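Local coordinates for protein DNA helicase RecQ (Deinococcus radiodurans, PDB 4Q48) that probably couples ATP hydrolysis to the unwinding of duplex DNA, translocating in the 3'-5' direction, at residues 148-154 against 186-191; 164-169 against 193-197; 261-267 against 287-293; 307-311 against 322-326; 89-94 against 114-120. Numbering follows the deposited sequence.

Interaction 1 of 5, residues 148-154 against 186-191; sequences HCVSQWG and RTRADI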
# COMPACT_ATOMS: atom_id res chain seq x y z
N HIS A 148 -9.06 4.21 0.52
CA HIS A 148 -8.71 3.68 -0.79
C HIS A 148 -9.91 3.08 -1.52
O HIS A 148 -9.94 3.07 -2.75
CB HIS A 148 -7.62 2.62 -0.65
CG HIS A 148 -7.96 1.52 0.31
ND1 HIS A 148 -7.38 1.41 1.56
CD2 HIS A 148 -8.81 0.47 0.20
CE1 HIS A 148 -7.87 0.35 2.18
NE2 HIS A 148 -8.73 -0.24 1.37
N CYS A 149 -10.92 2.65 -0.77
CA CYS A 149 -12.05 1.95 -1.36
C CYS A 149 -12.84 2.76 -2.38
O CYS A 149 -13.62 2.19 -3.15
CB CYS A 149 -13.01 1.46 -0.29
SG CYS A 149 -12.46 0.01 0.61
N VAL A 150 -12.68 4.07 -2.37
CA VAL A 150 -13.34 4.93 -3.35
C VAL A 150 -12.80 4.66 -4.76
O VAL A 150 -13.51 4.79 -5.75
CB VAL A 150 -13.19 6.43 -2.99
CG1 VAL A 150 -13.77 6.70 -1.62
CG2 VAL A 150 -11.73 6.88 -3.04
N SER A 151 -11.53 4.26 -4.83
CA SER A 151 -10.80 4.07 -6.08
C SER A 151 -11.09 2.75 -6.79
O SER A 151 -11.24 1.72 -6.13
CB SER A 151 -9.29 4.17 -5.82
OG SER A 151 -8.57 4.14 -7.04
N GLN A 152 -11.18 2.81 -8.12
CA GLN A 152 -11.22 1.60 -8.94
C GLN A 152 -9.90 0.86 -8.75
O GLN A 152 -9.82 -0.35 -8.92
CB GLN A 152 -11.43 1.91 -10.43
CG GLN A 152 -10.19 2.57 -11.07
CD GLN A 152 -10.49 3.55 -12.20
OE1 GLN A 152 -11.24 4.53 -12.02
NE2 GLN A 152 -9.88 3.32 -13.36
N TRP A 153 -8.86 1.62 -8.41
CA TRP A 153 -7.50 1.10 -8.36
C TRP A 153 -7.05 0.37 -7.09
O TRP A 153 -6.87 -0.84 -7.09
CB TRP A 153 -6.50 2.24 -8.62
CG TRP A 153 -6.68 2.87 -9.98
CD1 TRP A 153 -7.38 4.01 -10.29
CD2 TRP A 153 -6.16 2.38 -11.22
NE1 TRP A 153 -7.32 4.25 -11.64
CE2 TRP A 153 -6.58 3.27 -12.24
CE3 TRP A 153 -5.37 1.27 -11.58
CZ2 TRP A 153 -6.23 3.08 -13.57
CZ3 TRP A 153 -5.03 1.09 -12.90
CH2 TRP A 153 -5.46 1.99 -13.88
N GLY A 154 -6.94 1.12 -6.00
CA GLY A 154 -6.09 0.70 -4.90
C GLY A 154 -6.30 -0.55 -4.08
O GLY A 154 -5.35 -0.96 -3.40
N ARG A 186 -1.86 6.24 -8.16
CA ARG A 186 -3.20 6.44 -8.73
C ARG A 186 -4.36 6.42 -7.74
O ARG A 186 -5.43 6.98 -8.00
CB ARG A 186 -3.44 5.42 -9.84
CG ARG A 186 -2.84 5.90 -11.16
CD ARG A 186 -2.87 4.85 -12.24
NE ARG A 186 -2.27 3.62 -11.75
CZ ARG A 186 -2.02 2.55 -12.50
NH1 ARG A 186 -2.32 2.56 -13.79
NH2 ARG A 186 -1.45 1.48 -11.95
N THR A 187 -4.17 5.72 -6.63
CA THR A 187 -5.18 5.66 -5.58
C THR A 187 -5.13 6.88 -4.66
O THR A 187 -6.17 7.43 -4.30
CB THR A 187 -5.03 4.38 -4.75
OG1 THR A 187 -4.86 3.26 -5.64
CG2 THR A 187 -6.25 4.17 -3.87
N ARG A 188 -3.92 7.31 -4.31
CA ARG A 188 -3.73 8.54 -3.53
C ARG A 188 -4.39 9.71 -4.24
O ARG A 188 -4.94 10.61 -3.61
CB ARG A 188 -2.23 8.82 -3.35
CG ARG A 188 -1.48 7.80 -2.53
CD ARG A 188 -0.19 8.40 -2.00
NE ARG A 188 0.74 8.66 -3.09
CZ ARG A 188 1.56 7.75 -3.60
NH1 ARG A 188 1.59 6.53 -3.09
NH2 ARG A 188 2.39 8.04 -4.60
N ALA A 189 -4.32 9.70 -5.57
CA ALA A 189 -4.87 10.77 -6.37
C ALA A 189 -6.40 10.76 -6.38
O ALA A 189 -7.03 11.82 -6.35
CB ALA A 189 -4.32 10.66 -7.79
N ASP A 190 -6.98 9.56 -6.35
CA ASP A 190 -8.43 9.35 -6.42
C ASP A 190 -9.17 9.61 -5.12
O ASP A 190 -10.31 10.06 -5.13
CB ASP A 190 -8.69 7.90 -6.82
CG ASP A 190 -8.94 7.73 -8.29
OD1 ASP A 190 -8.61 8.66 -9.06
OD2 ASP A 190 -9.44 6.63 -8.66
N ILE A 191 -8.49 9.37 -4.00
CA ILE A 191 -9.03 9.74 -2.70
C ILE A 191 -9.17 11.25 -2.60
O ILE A 191 -10.21 11.75 -2.16
CB ILE A 191 -8.14 9.23 -1.56
CG1 ILE A 191 -8.11 7.70 -1.57
CG2 ILE A 191 -8.62 9.75 -0.22
CD1 ILE A 191 -7.09 7.09 -0.60
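Three residues carry this contact: W153 with 85 Å² buried, T187 with 70 Å² and R186 with 65 Å². The CA-to-CB bond of W153 points toward helix 185-194, and its indole receives the guanidinium of R186 flat on one face, centres 3.8 Å apart and planes at 23°. This is a cation-pi stack, and R186 CD adds a CH-pi contact 4.0 Å from the centroid of the six-membered ring of W153. Arginine suits the place because its flat cation covers the ring while NH1 forms a salt bridge with D486. T187 is compact enough to sit under the turning loop: its CG2 lies 3.6 Å from S151 CB and 3.8 Å from H148 CB. G154 CA comes within 2.9 Å of T187 OG1, and a side chain on G154 would strike the T187 methyl. S151 shapes the loop as an ST turn, its OG accepting from W153 N (2.9 Å) and donating to D190 OD2 (3.1 Å). The loop follows the DEAH box, which H148 completes, and its sequence matches the aromatic-rich loop of RecQ helicases. It runs on from strand 139-145, packs on helix 185-194, and its W153 also touches helix 359-376 of the zinc-binding region.

Interaction 2 of 5, residues 164-169 against 193-197; sequences LSVLAE and SVLRL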
# COMPACT_ATOMS: atom_id res chain seq x y z
N LEU A 164 -19.24 8.96 -0.87
CA LEU A 164 -18.79 9.77 0.26
C LEU A 164 -18.31 11.14 -0.20
O LEU A 164 -17.80 11.93 0.61
CB LEU A 164 -17.66 9.07 1.00
CG LEU A 164 -18.08 7.81 1.76
CD1 LEU A 164 -16.91 7.21 2.48
CD2 LEU A 164 -19.25 8.07 2.71
N SER A 165 -18.44 11.39 -1.50
CA SER A 165 -18.51 12.74 -2.06
C SER A 165 -19.26 13.66 -1.11
O SER A 165 -18.86 14.80 -0.88
CB SER A 165 -19.22 12.73 -3.41
OG SER A 165 -18.85 11.60 -4.19
N VAL A 166 -20.35 13.12 -0.58
CA VAL A 166 -21.39 13.87 0.11
C VAL A 166 -20.96 14.50 1.45
O VAL A 166 -21.53 15.49 1.87
CB VAL A 166 -22.63 12.96 0.34
CG1 VAL A 166 -22.50 12.19 1.64
CG2 VAL A 166 -23.91 13.77 0.33
N LEU A 167 -19.94 13.96 2.11
CA LEU A 167 -19.54 14.54 3.39
C LEU A 167 -19.07 15.96 3.18
O LEU A 167 -19.44 16.85 3.95
CB LEU A 167 -18.45 13.73 4.08
CG LEU A 167 -18.88 12.33 4.51
CD1 LEU A 167 -17.78 11.68 5.32
CD2 LEU A 167 -20.23 12.30 5.23
N ALA A 168 -18.25 16.18 2.17
CA ALA A 168 -17.77 17.52 1.87
C ALA A 168 -18.90 18.46 1.40
O ALA A 168 -18.78 19.68 1.52
CB ALA A 168 -16.67 17.46 0.85
N GLU A 169 -19.97 17.90 0.84
CA GLU A 169 -21.11 18.73 0.43
C GLU A 169 -21.95 19.20 1.60
O GLU A 169 -22.00 20.38 1.91
CB GLU A 169 -22.02 17.98 -0.54
CG GLU A 169 -21.81 18.33 -2.00
CD GLU A 169 -22.16 17.19 -2.93
OE1 GLU A 169 -21.23 16.46 -3.39
OE2 GLU A 169 -23.37 17.00 -3.19
N SER A 193 -9.74 13.24 -4.90
CA SER A 193 -10.86 13.70 -5.73
C SER A 193 -12.25 13.47 -5.11
O SER A 193 -13.13 14.32 -5.24
CB SER A 193 -10.80 13.03 -7.10
OG SER A 193 -10.02 13.81 -7.99
N VAL A 194 -12.45 12.32 -4.48
CA VAL A 194 -13.74 11.99 -3.87
C VAL A 194 -14.07 12.78 -2.60
O VAL A 194 -15.23 13.17 -2.37
CB VAL A 194 -13.83 10.49 -3.58
CG1 VAL A 194 -15.25 10.11 -3.17
CG2 VAL A 194 -13.43 9.71 -4.83
N LEU A 195 -13.07 12.96 -1.74
CA LEU A 195 -13.28 13.60 -0.45
C LEU A 195 -12.71 15.01 -0.40
O LEU A 195 -12.42 15.52 0.69
CB LEU A 195 -12.66 12.74 0.66
CG LEU A 195 -12.97 11.24 0.57
CD1 LEU A 195 -12.08 10.42 1.49
CD2 LEU A 195 -14.44 10.95 0.86
N ARG A 196 -12.56 15.64 -1.57
CA ARG A 196 -11.93 16.97 -1.72
C ARG A 196 -10.78 17.24 -0.77
O ARG A 196 -10.85 18.11 0.10
CB ARG A 196 -12.96 18.08 -1.58
CG ARG A 196 -14.21 17.86 -2.39
CD ARG A 196 -15.27 18.90 -2.07
NE ARG A 196 -16.59 18.31 -2.25
CZ ARG A 196 -17.73 18.98 -2.38
NH1 ARG A 196 -18.86 18.30 -2.56
NH2 ARG A 196 -17.76 20.31 -2.28
N LEU A 197 -9.70 16.49 -0.95
CA LEU A 197 -8.51 16.65 -0.14
C LEU A 197 -7.35 16.98 -1.05
O LEU A 197 -6.18 16.80 -0.69
CB LEU A 197 -8.25 15.40 0.71
CG LEU A 197 -9.45 15.04 1.59
CD1 LEU A 197 -9.25 13.76 2.40
CD2 LEU A 197 -9.79 16.19 2.50
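L164 brings its CB to 3.7 Å from L195 CD2, and its carbonyl O lies 3.5 Å from the same methyl. A leucine fits here because its branched end is buried, touching I144 on strand 139-145 and L125 on helix 122-125. S165 comes next, where the two backbones approach most closely, with CA atoms of S165 and V194 5.2 Å apart. Its side chain leads away overall, so the backbone itself meets V194, S165 CA lying 3.3 Å from V194 O in a CA-H...O contact, while S165 OG turns back to a weak hydrogen bond with Q162 O.

V194 ends the helical part of 193-197, and L195 is the first residue to leave helical angles. This belongs to the N-terminal RecA-like domain, where helices 165-170 and 185-194 flank the parallel sheet; L195 also touches I144, and its O accepts a hydrogen bond from R176 on strand 176-180.

One turn after L164, A168 points at the other segment, and its lone methyl lets R196 lie across it: A168 CB is 3.2 Å from R196 NE, over a face of the guanidinium. R196 has a positive phi (35°), which turns the chain after the helix, and buries 81 Å². E169 then meets the end of that extended side chain in a salt bridge at the surface, E169 OE1 to R196 NH1 at 3.1 Å.

Interaction 3 of 5, residues 261-267 against 287-293; sequences IDALAYH and GVIVCAT
A parallel beta-alpha-beta unit supplies both segments: strand 263-266, helix 272-284, then strand 289-292. The strands are extended, axes 4.7 Å apart at closest, crossing at -30°. The register pairs A263 with I289, L264 with V290 and A265 with C291. Hydrogen bonds run L264 N to I289 O (3.0 Å) and C291 N to L264 O (2.8 Å); weaker ones join I289 N to D262 O (3.3 Å) and Y266 N to C291 O (2.8 Å).

Small A263 and A265 share a face with I289 (m, t) and C291; the two alanines pack on helix 246-258 and I289 on helix 222-233. I261 CG2 reaches I289 CD1 at 3.5 Å. On the face of L264 and V290, Y266 (chi1 t) sets CB 3.6 Å from V290 CG1, and its ring edge meets A292 CB, 4.0 Å from CD2. D262 centres an inverse gamma turn and salt-bridges R281. Beta-branched I289 and V290 suit buried strand 289-292, between edge strand 263-266 and strand 238-242 in the C-terminal RecA-like domain.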
# COMPACT_ATOMS: atom_id res chain seq x y z
N ILE A 261 12.02 -30.37 10.39
CA ILE A 261 11.52 -29.02 10.67
C ILE A 261 10.07 -29.07 11.13
O ILE A 261 9.24 -29.65 10.45
CB ILE A 261 11.60 -28.12 9.41
CG1 ILE A 261 13.04 -27.98 8.92
CG2 ILE A 261 11.03 -26.75 9.69
CD1 ILE A 261 13.19 -26.85 7.99
N ASP A 262 9.75 -28.42 12.25
CA ASP A 262 8.39 -28.53 12.80
C ASP A 262 7.39 -27.65 12.05
O ASP A 262 6.91 -26.63 12.58
CB ASP A 262 8.38 -28.21 14.29
CG ASP A 262 7.00 -28.39 14.92
OD1 ASP A 262 6.14 -29.06 14.31
OD2 ASP A 262 6.77 -27.82 16.01
N ALA A 263 7.06 -28.05 10.82
CA ALA A 263 6.19 -27.26 9.96
C ALA A 263 4.71 -27.64 10.07
O ALA A 263 4.38 -28.80 10.29
CB ALA A 263 6.63 -27.39 8.53
N LEU A 264 3.84 -26.65 9.93
CA LEU A 264 2.40 -26.90 9.95
C LEU A 264 1.72 -26.24 8.76
O LEU A 264 2.14 -25.18 8.30
CB LEU A 264 1.76 -26.37 11.24
CG LEU A 264 2.38 -26.69 12.60
CD1 LEU A 264 1.56 -26.03 13.70
CD2 LEU A 264 2.48 -28.19 12.81
N ALA A 265 0.63 -26.85 8.29
CA ALA A 265 -0.14 -26.26 7.21
C ALA A 265 -1.22 -25.35 7.80
O ALA A 265 -1.73 -25.61 8.89
CB ALA A 265 -0.76 -27.34 6.33
N TYR A 266 -1.55 -24.28 7.07
CA TYR A 266 -2.53 -23.28 7.50
C TYR A 266 -3.14 -22.67 6.24
O TYR A 266 -2.50 -21.86 5.55
CB TYR A 266 -1.86 -22.21 8.36
CG TYR A 266 -2.74 -21.17 9.03
CD1 TYR A 266 -3.51 -21.49 10.13
CD2 TYR A 266 -2.74 -19.84 8.60
CE1 TYR A 266 -4.28 -20.53 10.77
CE2 TYR A 266 -3.50 -18.88 9.23
CZ TYR A 266 -4.28 -19.23 10.32
OH TYR A 266 -5.05 -18.27 10.94
N HIS A 267 -4.36 -23.10 5.91
CA HIS A 267 -5.04 -22.64 4.70
C HIS A 267 -6.55 -22.55 4.89
O HIS A 267 -7.10 -23.07 5.87
CB HIS A 267 -4.66 -23.58 3.53
CG HIS A 267 -4.97 -25.02 3.79
ND1 HIS A 267 -6.25 -25.53 3.79
CD2 HIS A 267 -4.17 -26.04 4.17
CE1 HIS A 267 -6.22 -26.82 4.08
NE2 HIS A 267 -4.96 -27.15 4.33
N GLY A 287 10.11 -21.86 17.75
CA GLY A 287 10.70 -22.57 16.64
C GLY A 287 9.73 -23.32 15.77
O GLY A 287 10.13 -24.30 15.15
N VAL A 288 8.46 -22.89 15.74
CA VAL A 288 7.48 -23.44 14.80
C VAL A 288 7.39 -22.66 13.46
O VAL A 288 7.35 -21.43 13.44
CB VAL A 288 6.09 -23.53 15.46
CG1 VAL A 288 4.97 -23.55 14.41
CG2 VAL A 288 6.02 -24.74 16.39
N ILE A 289 7.41 -23.36 12.33
CA ILE A 289 7.21 -22.74 11.02
C ILE A 289 5.83 -23.01 10.42
O ILE A 289 5.46 -24.16 10.24
CB ILE A 289 8.23 -23.24 10.01
CG1 ILE A 289 9.64 -22.81 10.42
CG2 ILE A 289 7.87 -22.74 8.63
CD1 ILE A 289 10.71 -23.29 9.50
N VAL A 290 5.09 -21.96 10.08
CA VAL A 290 3.76 -22.14 9.49
C VAL A 290 3.82 -21.97 7.97
O VAL A 290 4.51 -21.07 7.47
CB VAL A 290 2.73 -21.12 10.07
CG1 VAL A 290 1.44 -21.13 9.25
CG2 VAL A 290 2.41 -21.40 11.52
N CYS A 291 3.17 -22.86 7.22
CA CYS A 291 3.01 -22.65 5.78
C CYS A 291 1.58 -22.26 5.45
O CYS A 291 0.64 -22.99 5.80
CB CYS A 291 3.39 -23.89 4.98
SG CYS A 291 5.04 -24.46 5.24
N ALA A 292 1.42 -21.14 4.75
CA ALA A 292 0.11 -20.55 4.48
C ALA A 292 0.01 -19.94 3.08
O ALA A 292 1.03 -19.71 2.43
CB ALA A 292 -0.22 -19.51 5.54
N THR A 293 -1.21 -19.64 2.63
CA THR A 293 -1.43 -19.07 1.29
C THR A 293 -1.51 -17.55 1.35
O THR A 293 -0.80 -16.86 0.62
CB THR A 293 -2.72 -19.61 0.64
OG1 THR A 293 -3.77 -19.65 1.62
CG2 THR A 293 -2.50 -21.01 0.11

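Interaction 4 of 5, residues 307-311 against 322-326; sequences FVAHL and QETGR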
# COMPACT_ATOMS: atom_id res chain seq x y z
N PHE A 307 11.76 -15.05 10.01
CA PHE A 307 11.76 -14.89 8.57
C PHE A 307 10.38 -15.05 7.92
O PHE A 307 9.48 -15.71 8.47
CB PHE A 307 12.74 -15.88 7.93
CG PHE A 307 12.30 -17.33 7.98
CD1 PHE A 307 12.71 -18.16 9.02
CD2 PHE A 307 11.58 -17.89 6.94
CE1 PHE A 307 12.36 -19.49 9.04
CE2 PHE A 307 11.23 -19.24 6.96
CZ PHE A 307 11.62 -20.03 8.01
N VAL A 308 10.23 -14.41 6.76
CA VAL A 308 9.11 -14.70 5.89
C VAL A 308 9.64 -15.07 4.51
O VAL A 308 10.32 -14.28 3.86
CB VAL A 308 8.14 -13.54 5.78
CG1 VAL A 308 7.23 -13.75 4.60
CG2 VAL A 308 7.30 -13.48 7.03
N ALA A 309 9.27 -16.28 4.09
CA ALA A 309 9.68 -16.82 2.81
C ALA A 309 8.55 -16.80 1.80
O ALA A 309 7.45 -17.27 2.08
CB ALA A 309 10.19 -18.25 2.99
N HIS A 310 8.84 -16.31 0.59
CA HIS A 310 7.87 -16.40 -0.49
C HIS A 310 8.37 -17.37 -1.55
O HIS A 310 9.42 -17.16 -2.15
CB HIS A 310 7.60 -15.02 -1.08
CG HIS A 310 6.61 -14.21 -0.30
ND1 HIS A 310 6.99 -13.29 0.66
CD2 HIS A 310 5.25 -14.18 -0.33
CE1 HIS A 310 5.90 -12.74 1.18
NE2 HIS A 310 4.84 -13.26 0.59
N LEU A 311 7.61 -18.44 -1.77
CA LEU A 311 8.04 -19.47 -2.70
C LEU A 311 7.28 -19.30 -4.01
O LEU A 311 7.49 -20.05 -4.98
CB LEU A 311 7.80 -20.85 -2.10
CG LEU A 311 8.92 -21.30 -1.16
CD1 LEU A 311 8.56 -22.61 -0.47
CD2 LEU A 311 10.23 -21.43 -1.89
N GLN A 322 2.34 -6.61 3.52
CA GLN A 322 1.66 -7.03 4.73
C GLN A 322 2.26 -8.38 5.13
O GLN A 322 2.51 -8.64 6.31
CB GLN A 322 0.14 -7.16 4.55
CG GLN A 322 -0.46 -8.12 5.60
CD GLN A 322 -1.90 -8.56 5.35
OE1 GLN A 322 -2.28 -8.92 4.23
NE2 GLN A 322 -2.70 -8.56 6.42
N GLU A 323 2.53 -9.23 4.15
CA GLU A 323 3.04 -10.55 4.48
C GLU A 323 4.47 -10.50 5.06
O GLU A 323 4.69 -10.96 6.16
CB GLU A 323 2.99 -11.45 3.26
CG GLU A 323 1.63 -12.01 3.00
CD GLU A 323 1.39 -12.31 1.53
OE1 GLU A 323 2.37 -12.61 0.82
OE2 GLU A 323 0.22 -12.22 1.08
N THR A 324 5.42 -9.90 4.36
CA THR A 324 6.75 -9.75 4.91
C THR A 324 6.71 -9.00 6.25
O THR A 324 7.56 -9.21 7.12
CB THR A 324 7.69 -8.98 3.96
OG1 THR A 324 7.20 -7.65 3.79
CG2 THR A 324 7.82 -9.66 2.62
N GLY A 325 5.73 -8.11 6.39
CA GLY A 325 5.64 -7.26 7.56
C GLY A 325 5.30 -7.99 8.83
O GLY A 325 5.36 -7.42 9.90
N ARG A 326 4.94 -9.26 8.72
CA ARG A 326 4.62 -10.04 9.91
C ARG A 326 5.87 -10.50 10.60
O ARG A 326 5.81 -11.14 11.65
CB ARG A 326 3.77 -11.26 9.57
CG ARG A 326 2.41 -10.92 9.05
CD ARG A 326 1.48 -12.06 9.25
NE ARG A 326 0.09 -11.62 9.24
CZ ARG A 326 -0.65 -11.58 8.15
NH1 ARG A 326 -0.12 -11.94 6.99
NH2 ARG A 326 -1.92 -11.19 8.21
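H310 turns the edge of its imidazole onto E323 and T324, with 56 Å² of the histidine buried by the helix. The strand and helix are the first two elements of a beta-alpha-beta unit, strand 305-310, helix 317-324 and strand 334-340, in the C-terminal RecA-like domain. The sequence QETGR, continued by the following residues, corresponds to motif VI of superfamily 2 helicases, whose arginines in relatives act in ATP hydrolysis; whether R326 does so here is not established by this structure.

The two segments are joined by a short, nearly straight hydrogen bond from H310 NE2 to E323 OE1, 2.6 Å long with an angle of 170° at the hydrogen. In a buried setting the histidine gives the carboxylate a polar partner, and neighbouring aromatic rings of Y242 and Y320 meet the imidazole. Alternating side chains on the strand send V308 and H310 toward the helix, whereas F307 and A309 turn away to the other side of the sheet. V308, beta-branched as suits a strand, packs beside the helix backbone: its CG2 lies 3.7 Å from E323 O. E323 O also accepts from R326 N at 3.1 Å. T324 divides its character, OG1 bonding back to Y320 O and the methyl facing the strand. That methyl, T324 CG2, sits 3.9 Å from H310 CE1, while T324 CA is 4.0 Å from V308 CG1.

Interaction 5 of 5, residues 89-94 against 114-120; sequences VRAAFL and DLDLLYV
At the apolar centre, A92 and L94 share one face of the sheet with L118 and V120. A92 CB lies 4.1 Å from L118 CD1 and 3.9 Å from L115 CD1, and L94 CD2 is 4.0 Å from L118 CD2 (both leucines t, p). This face is covered by helix 100-111, and the small A92 lets L115 and L118 pack against it beside V106. On the opposite face A91 CB sits 3.8 Å from L117 CB, and F93 (chi1 m) brings CD1 to 3.4 Å from Y119 CB. Y119 OH bonds to Y56 and Q57, and its side chain is about 5 Å from that of S53, an ADP-binding residue.

Strands 91-94 and 117-120 are extended and parallel, axes 4.7 Å apart at closest, crossing at -22°, pairing A91 with L117 through to L94 with V120. Y119 N donates to A92 O (2.9 Å), L94 N to Y119 O (2.9 Å) and, weakly, A92 N to L117 O (3.2 Å). R90 O accepts from L117 N (3.1 Å) and D116 N (2.7 Å).

At the polar edge a two-pronged salt bridge joins R90 NE to D116 OD2 (2.9 Å) and R90 NH2 to D116 OD1 (3.1 Å); R90 N also donates to that OD2 (2.9 Å). With helix 100-111 between, the strands form a beta-alpha-beta crossover at the edge of the N-terminal RecA-like sheet.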
# COMPACT_ATOMS: atom_id res chain seq x y z
N VAL A 89 -13.09 5.95 27.03
CA VAL A 89 -13.72 6.49 25.84
C VAL A 89 -15.10 5.89 25.52
O VAL A 89 -15.30 4.67 25.55
CB VAL A 89 -12.78 6.31 24.64
CG1 VAL A 89 -13.37 6.90 23.37
CG2 VAL A 89 -11.39 6.86 24.96
N ARG A 90 -16.06 6.76 25.22
CA ARG A 90 -17.42 6.33 24.90
C ARG A 90 -17.55 6.17 23.39
O ARG A 90 -17.31 7.13 22.65
CB ARG A 90 -18.42 7.34 25.45
CG ARG A 90 -18.02 7.95 26.80
CD ARG A 90 -18.85 9.17 27.12
NE ARG A 90 -18.24 10.36 26.52
CZ ARG A 90 -18.84 11.55 26.45
NH1 ARG A 90 -20.06 11.72 26.95
NH2 ARG A 90 -18.21 12.57 25.89
N ALA A 91 -17.91 4.98 22.92
CA ALA A 91 -18.06 4.77 21.49
C ALA A 91 -19.17 3.77 21.19
O ALA A 91 -19.57 3.01 22.07
CB ALA A 91 -16.77 4.31 20.88
N ALA A 92 -19.62 3.72 19.95
CA ALA A 92 -20.76 2.88 19.63
C ALA A 92 -20.76 2.51 18.18
O ALA A 92 -19.95 3.01 17.40
CB ALA A 92 -22.04 3.58 20.01
N PHE A 93 -21.66 1.61 17.80
CA PHE A 93 -21.75 1.19 16.40
C PHE A 93 -23.11 1.37 15.88
O PHE A 93 -24.08 1.03 16.55
CB PHE A 93 -21.41 -0.28 16.20
CG PHE A 93 -20.10 -0.66 16.71
CD1 PHE A 93 -18.95 -0.19 16.09
CD2 PHE A 93 -19.99 -1.46 17.83
CE1 PHE A 93 -17.70 -0.52 16.57
CE2 PHE A 93 -18.75 -1.79 18.32
CZ PHE A 93 -17.60 -1.33 17.68
N LEU A 94 -23.16 1.83 14.65
CA LEU A 94 -24.39 2.04 13.95
C LEU A 94 -24.27 1.33 12.59
O LEU A 94 -23.45 1.71 11.76
CB LEU A 94 -24.64 3.53 13.82
CG LEU A 94 -26.00 4.12 13.47
CD1 LEU A 94 -26.92 3.95 14.67
CD2 LEU A 94 -25.83 5.60 13.13
N ASP A 114 -23.44 12.00 23.90
CA ASP A 114 -23.00 10.97 24.82
C ASP A 114 -21.85 10.10 24.29
O ASP A 114 -21.29 9.29 25.02
CB ASP A 114 -24.19 10.04 25.13
CG ASP A 114 -25.00 10.48 26.33
OD1 ASP A 114 -24.57 11.42 27.05
OD2 ASP A 114 -26.06 9.83 26.53
N LEU A 115 -21.50 10.26 23.02
CA LEU A 115 -20.44 9.43 22.44
C LEU A 115 -19.22 10.28 22.13
O LEU A 115 -19.31 11.51 21.94
CB LEU A 115 -20.93 8.74 21.16
CG LEU A 115 -22.32 8.12 21.33
CD1 LEU A 115 -22.80 7.44 20.04
CD2 LEU A 115 -22.35 7.18 22.50
N ASP A 116 -18.06 9.65 22.17
CA ASP A 116 -16.86 10.30 21.72
C ASP A 116 -16.59 9.88 20.29
O ASP A 116 -16.05 10.63 19.48
CB ASP A 116 -15.69 9.94 22.62
CG ASP A 116 -15.86 10.48 23.99
OD1 ASP A 116 -15.83 11.73 24.13
OD2 ASP A 116 -15.99 9.65 24.92
N LEU A 117 -16.95 8.64 20.01
CA LEU A 117 -16.76 8.06 18.70
C LEU A 117 -18.00 7.32 18.28
O LEU A 117 -18.66 6.68 19.09
CB LEU A 117 -15.57 7.10 18.68
CG LEU A 117 -14.23 7.76 18.97
CD1 LEU A 117 -13.23 6.70 19.32
CD2 LEU A 117 -13.80 8.59 17.79
N LEU A 118 -18.35 7.46 17.01
CA LEU A 118 -19.39 6.66 16.43
C LEU A 118 -18.86 5.96 15.19
O LEU A 118 -18.47 6.59 14.20
CB LEU A 118 -20.60 7.51 16.08
CG LEU A 118 -21.67 6.62 15.45
CD1 LEU A 118 -22.23 5.68 16.49
CD2 LEU A 118 -22.76 7.44 14.83
N TYR A 119 -18.80 4.64 15.26
CA TYR A 119 -18.41 3.83 14.12
C TYR A 119 -19.65 3.49 13.29
O TYR A 119 -20.64 2.95 13.80
CB TYR A 119 -17.66 2.57 14.60
CG TYR A 119 -16.25 2.86 15.08
CD1 TYR A 119 -15.97 3.18 16.40
CD2 TYR A 119 -15.20 2.86 14.18
CE1 TYR A 119 -14.67 3.45 16.82
CE2 TYR A 119 -13.92 3.12 14.58
CZ TYR A 119 -13.65 3.42 15.88
OH TYR A 119 -12.33 3.68 16.21
N VAL A 120 -19.61 3.81 12.00
CA VAL A 120 -20.80 3.66 11.19
C VAL A 120 -20.47 3.11 9.81
O VAL A 120 -19.61 3.63 9.11
CB VAL A 120 -21.55 5.02 11.07
CG1 VAL A 120 -20.57 6.14 10.73
CG2 VAL A 120 -22.70 4.97 10.06

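This chain is the RecQ catalytic core, and the five contacts divide between its two RecA-like domains: interactions 1, 2 and 5 in the N-terminal one, 3 and 4 in the C-terminal one. Interactions 1 and 2 share helix 185-194 and touch at V150 CG2 to V194 CG2, 3.8 Å. Interactions 3 and 4 reach one sheet, I289 CD1 lying 3.7 Å from F307 CZ. Across the interdomain gap, interactions 1 and 4 keep their nearest atoms about 11 Å apart. Toward the ADP site, empty here, interactions 1 and 5 come closest: the H148 side chain is about 7 Å from that of K52. The T324 side chain of interaction 4 is about 14 Å from the zinc ion.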